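PDB 3JVG: T-cell surface glycoprotein CD1A1 antigen from Gallus gallus, which probably presents lipid antigens to T cells, as other members of the CD1 family do, on an MHC class I-like ectodomain. Local coordinates for residues P226-G231 against L243-L248; P182-V187 against R202-Y207. One frame throughout, in Å; residues are numbered along the deposited sequence.

Contact 1 of 2, residues P226-G231 against L243-L248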
# COMPACT_ATOMS: atom_id res chain seq x y z
N PRO A 226 18.74 20.53 -1.17
CA PRO A 226 18.93 19.69 0.03
C PRO A 226 18.48 20.32 1.39
O PRO A 226 18.24 19.57 2.33
CB PRO A 226 20.45 19.38 0.02
CG PRO A 226 20.87 19.55 -1.43
CD PRO A 226 19.98 20.65 -1.98
N ALA A 227 18.34 21.65 1.50
CA ALA A 227 17.68 22.25 2.69
C ALA A 227 16.17 21.87 2.89
O ALA A 227 15.65 21.94 4.02
CB ALA A 227 17.80 23.77 2.65
N LEU A 228 15.49 21.54 1.78
CA LEU A 228 14.04 21.24 1.80
C LEU A 228 13.82 19.74 1.57
O LEU A 228 14.02 19.25 0.46
CB LEU A 228 13.31 22.03 0.68
CG LEU A 228 11.77 22.25 0.67
CD1 LEU A 228 11.36 23.20 -0.45
CD2 LEU A 228 10.96 20.96 0.57
N SER A 229 13.34 19.04 2.58
CA SER A 229 12.90 17.66 2.40
C SER A 229 11.38 17.58 2.38
O SER A 229 10.73 17.98 3.33
CB SER A 229 13.45 16.79 3.52
OG SER A 229 14.87 17.04 3.63
N THR A 230 10.78 17.11 1.30
CA THR A 230 9.45 16.64 1.54
C THR A 230 9.42 15.13 1.72
O THR A 230 10.10 14.37 1.01
CB THR A 230 8.41 17.08 0.58
OG1 THR A 230 7.19 16.38 0.96
CG2 THR A 230 8.86 16.76 -0.86
N GLY A 231 8.71 14.71 2.75
CA GLY A 231 8.81 13.33 3.21
C GLY A 231 7.97 12.48 2.30
O GLY A 231 7.59 12.91 1.22
N LEU A 243 1.55 13.49 6.04
CA LEU A 243 2.78 13.90 5.35
C LEU A 243 3.57 14.79 6.31
O LEU A 243 2.95 15.57 7.03
CB LEU A 243 2.48 14.77 4.10
CG LEU A 243 3.19 14.44 2.78
CD1 LEU A 243 3.26 15.62 1.80
CD2 LEU A 243 4.57 13.83 2.94
N ARG A 244 4.90 14.72 6.28
CA ARG A 244 5.72 15.75 6.92
C ARG A 244 6.71 16.34 5.92
O ARG A 244 7.27 15.62 5.11
CB ARG A 244 6.48 15.22 8.16
CG ARG A 244 5.59 14.50 9.21
CD ARG A 244 6.20 14.41 10.61
NE ARG A 244 7.30 13.45 10.74
CZ ARG A 244 7.16 12.12 10.82
NH1 ARG A 244 5.95 11.56 10.74
NH2 ARG A 244 8.25 11.34 10.95
N SER A 245 6.90 17.65 5.97
CA SER A 245 7.85 18.33 5.10
C SER A 245 8.68 19.23 6.00
O SER A 245 8.15 19.82 6.95
CB SER A 245 7.07 19.18 4.05
OG SER A 245 7.94 20.08 3.35
N THR A 246 9.98 19.34 5.70
CA THR A 246 10.86 20.13 6.52
C THR A 246 11.74 21.08 5.71
O THR A 246 12.03 20.83 4.52
CB THR A 246 11.76 19.27 7.47
OG1 THR A 246 12.75 18.56 6.71
CG2 THR A 246 10.95 18.32 8.31
N LEU A 247 12.19 22.14 6.41
CA LEU A 247 12.98 23.21 5.86
C LEU A 247 13.99 23.68 6.88
O LEU A 247 13.64 24.18 7.95
CB LEU A 247 12.12 24.41 5.44
CG LEU A 247 12.89 25.52 4.73
CD1 LEU A 247 13.71 25.02 3.56
CD2 LEU A 247 11.94 26.64 4.31
N LEU A 248 15.25 23.49 6.52
CA LEU A 248 16.37 23.96 7.31
C LEU A 248 16.49 25.46 7.03
O LEU A 248 16.60 25.88 5.87
CB LEU A 248 17.61 23.18 6.91
CG LEU A 248 18.77 22.91 7.88
CD1 LEU A 248 18.31 22.35 9.23
CD2 LEU A 248 19.76 21.96 7.20
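Ser-229 and Thr-246 face each other as an antiparallel hydrogen-bonded pair and form the tight centre of this contact. Thr-246 N gives its hydrogen to Ser-229 O over 2.8 Å, nearly straight at 170°, while Ser-229 N returns a more bent bond of 2.9 Å to Thr-246 O. On one side of this pair Gly-231 N bonds to Arg-244 O; on the other, Leu-248 N bonds to Ala-227 O at 3.0 Å. Gly-231 suits its place because a beta-carbon there would point at the carbonyl oxygen of Arg-244; without one, its N-H approaches that oxygen nearly along the C=O axis.

Ser-245 and Leu-247 are buried on the face they share with Leu-228, which opens to the surface at Thr-230. Leu-247, a branched apolar side chain suited to the core, has CG anti to the backbone N (chi1 -175°), sets its CD1 4.2 Å from Leu-228 CB and packs on Trp-215. Ser-245 puts a small hydroxyl among these apolar groups: its OG makes a weak bond of 3.5 Å to Ser-229 O and receives another weak one from Trp-215 NE1, so this polar atom is not left without partners. At the far end, Leu-243 lays its CD2 methyl 3.6 Å from Gly-231 O.

The other face is nearer solvent. In contrast to the bond-rich backbone centre, the side chains of Ser-229 and Thr-246 meet there only in a touch of CB to OG1 at 3.7 Å, short polar groups suited to a surface. The end of Arg-244 leads away from strand 228-230, and its guanidinium makes a cation-pi contact with an aromatic side chain of the neighbouring protein chain, probably beta2-microglobulin. This antiparallel ladder between an edge strand and its inner neighbour is the D-E hairpin in the four-stranded sheet of a C1-set immunoglobulin domain.

Contact 2 of 2, residues P182-V187 against R202-Y207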
# COMPACT_ATOMS: atom_id res chain seq x y z
N PRO A 182 -10.70 16.87 4.63
CA PRO A 182 -9.71 17.94 4.58
C PRO A 182 -8.42 17.73 5.43
O PRO A 182 -8.48 17.20 6.56
CB PRO A 182 -10.46 19.19 5.06
CG PRO A 182 -11.88 18.79 5.27
CD PRO A 182 -11.97 17.28 5.25
N PRO A 183 -7.28 18.19 4.91
CA PRO A 183 -6.02 18.15 5.71
C PRO A 183 -6.08 19.06 6.95
O PRO A 183 -6.74 20.12 6.94
CB PRO A 183 -4.95 18.69 4.74
CG PRO A 183 -5.73 19.55 3.74
CD PRO A 183 -7.12 18.87 3.61
N MET A 184 -5.40 18.63 8.02
CA MET A 184 -5.08 19.51 9.13
C MET A 184 -3.56 19.62 9.17
O MET A 184 -2.83 18.64 8.92
CB MET A 184 -5.65 18.95 10.42
CG MET A 184 -7.20 18.88 10.41
SD MET A 184 -8.10 18.03 11.78
CE MET A 184 -7.22 16.48 11.99
N ALA A 185 -3.07 20.82 9.46
CA ALA A 185 -1.63 21.08 9.42
C ALA A 185 -1.14 21.86 10.63
O ALA A 185 -1.78 22.81 11.02
CB ALA A 185 -1.29 21.82 8.16
N VAL A 186 -0.01 21.44 11.21
CA VAL A 186 0.72 22.24 12.19
C VAL A 186 2.18 22.48 11.71
O VAL A 186 2.76 21.66 10.96
CB VAL A 186 0.75 21.61 13.61
CG1 VAL A 186 -0.63 21.57 14.22
CG2 VAL A 186 1.39 20.21 13.57
N VAL A 187 2.75 23.62 12.15
CA VAL A 187 4.15 23.95 11.91
C VAL A 187 4.86 24.19 13.25
O VAL A 187 4.33 24.85 14.12
CB VAL A 187 4.28 25.19 11.01
CG1 VAL A 187 5.72 25.73 10.99
CG2 VAL A 187 3.85 24.84 9.61
N ARG A 202 3.64 19.33 9.45
CA ARG A 202 3.02 18.03 9.63
C ARG A 202 1.54 18.15 9.28
O ARG A 202 0.79 18.94 9.90
CB ARG A 202 3.21 17.53 11.05
CG ARG A 202 2.40 16.30 11.40
CD ARG A 202 2.45 15.96 12.92
NE ARG A 202 1.90 14.61 13.12
CZ ARG A 202 1.79 13.99 14.30
NH1 ARG A 202 2.14 14.61 15.41
NH2 ARG A 202 1.31 12.77 14.36
N VAL A 203 1.15 17.39 8.26
CA VAL A 203 -0.18 17.45 7.73
C VAL A 203 -0.77 16.07 7.96
O VAL A 203 -0.13 15.04 7.65
CB VAL A 203 -0.12 17.75 6.20
CG1 VAL A 203 -1.49 18.05 5.70
CG2 VAL A 203 0.84 18.97 5.91
N THR A 204 -1.99 16.04 8.47
CA THR A 204 -2.70 14.75 8.59
C THR A 204 -4.18 14.86 8.22
O THR A 204 -4.71 15.96 7.88
CB THR A 204 -2.48 14.19 10.04
OG1 THR A 204 -2.86 12.78 10.12
CG2 THR A 204 -3.17 15.08 11.08
N SER A 205 -4.85 13.70 8.26
CA SER A 205 -6.27 13.60 8.05
C SER A 205 -6.75 13.77 6.60
O SER A 205 -7.94 13.85 6.40
CB SER A 205 -7.03 14.62 8.91
OG SER A 205 -6.75 14.35 10.27
N PHE A 206 -5.89 13.79 5.59
CA PHE A 206 -6.42 14.13 4.29
C PHE A 206 -6.77 12.88 3.51
O PHE A 206 -6.13 11.83 3.65
CB PHE A 206 -5.50 15.09 3.50
CG PHE A 206 -4.10 14.60 3.33
CD1 PHE A 206 -3.14 14.81 4.32
CD2 PHE A 206 -3.73 13.91 2.19
CE1 PHE A 206 -1.87 14.32 4.16
CE2 PHE A 206 -2.42 13.45 2.00
CZ PHE A 206 -1.51 13.64 2.99
N TYR A 207 -7.80 13.01 2.71
CA TYR A 207 -8.17 12.01 1.72
C TYR A 207 -8.87 12.78 0.62
O TYR A 207 -9.69 13.67 0.91
CB TYR A 207 -9.12 10.94 2.31
CG TYR A 207 -9.38 9.82 1.30
CD1 TYR A 207 -8.51 8.71 1.24
CD2 TYR A 207 -10.42 9.91 0.37
CE1 TYR A 207 -8.72 7.72 0.34
CE2 TYR A 207 -10.63 8.90 -0.56
CZ TYR A 207 -9.78 7.80 -0.56
OH TYR A 207 -9.95 6.79 -1.42
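Val-203 holds CG1 anti to its backbone N (chi1 -170°), which lays that methyl on Pro-183 CB at 3.6 Å; Phe-206 has CG between its backbone N and carbonyl carbon (chi1 55°), which carries the ring away from strand 184-187 while CB stays beside the same proline. The pair is the A-B hairpin of the C1-set immunoglobulin domain. Its regular part pairs Met-184 with Thr-204 and Val-186 with Arg-202, each doubly bonded.

Ala-185 and Val-203, small and branched apolar residues, point into the sandwich and meet Val-261 of the other sheet. The reverse face carries Val-186 and Arg-202 side by side, with Val-186 CG2 4.1 Å from Arg-202 CB. Arg-202, extended beyond CG, reaches a polar side chain of the neighbouring protein chain through NH2, Thr-204 OG1 bonds to that chain's backbone and to Asn-236, and Ser-205 OG to a basic side chain there. This mixed face, with Met-184 and Val-186 also packing on the other chain, suits a subunit interface.

Pairing with strand 184-187 ends at Thr-204. Ser-205, at positive phi (74°), and Phe-206 both face Tyr-241 on strand 241-249, a G1 beta bulge. Pro-183, lacking an N-H, comes where the ladder has ended, its CA 3.3 Å from Thr-204 O. The Phe-206 ring turns back along its own strand, so that Val-203 O sits at its edge, in the ring plane.

From the N terminus, the chain passes through the MHC-like part before contact 2 closes the first hairpin loop of the immunoglobulin domain, with fourteen residues between its segments. It then crosses to strand 212-217 of the second sheet and returns, and contact 1 closes the next hairpin over eleven residues. The two are in series, neither nested nor crossed, with centres about 15 Å apart. They join inside one sheet, since strands 197-206 and 241-249 are neighbours: Leu-243 N lies 2.8 Å from Val-203 O, a probable hydrogen bond. Together they span all four strands, while the disulfide Cys-201 to Cys-259 ties this sheet to its partner.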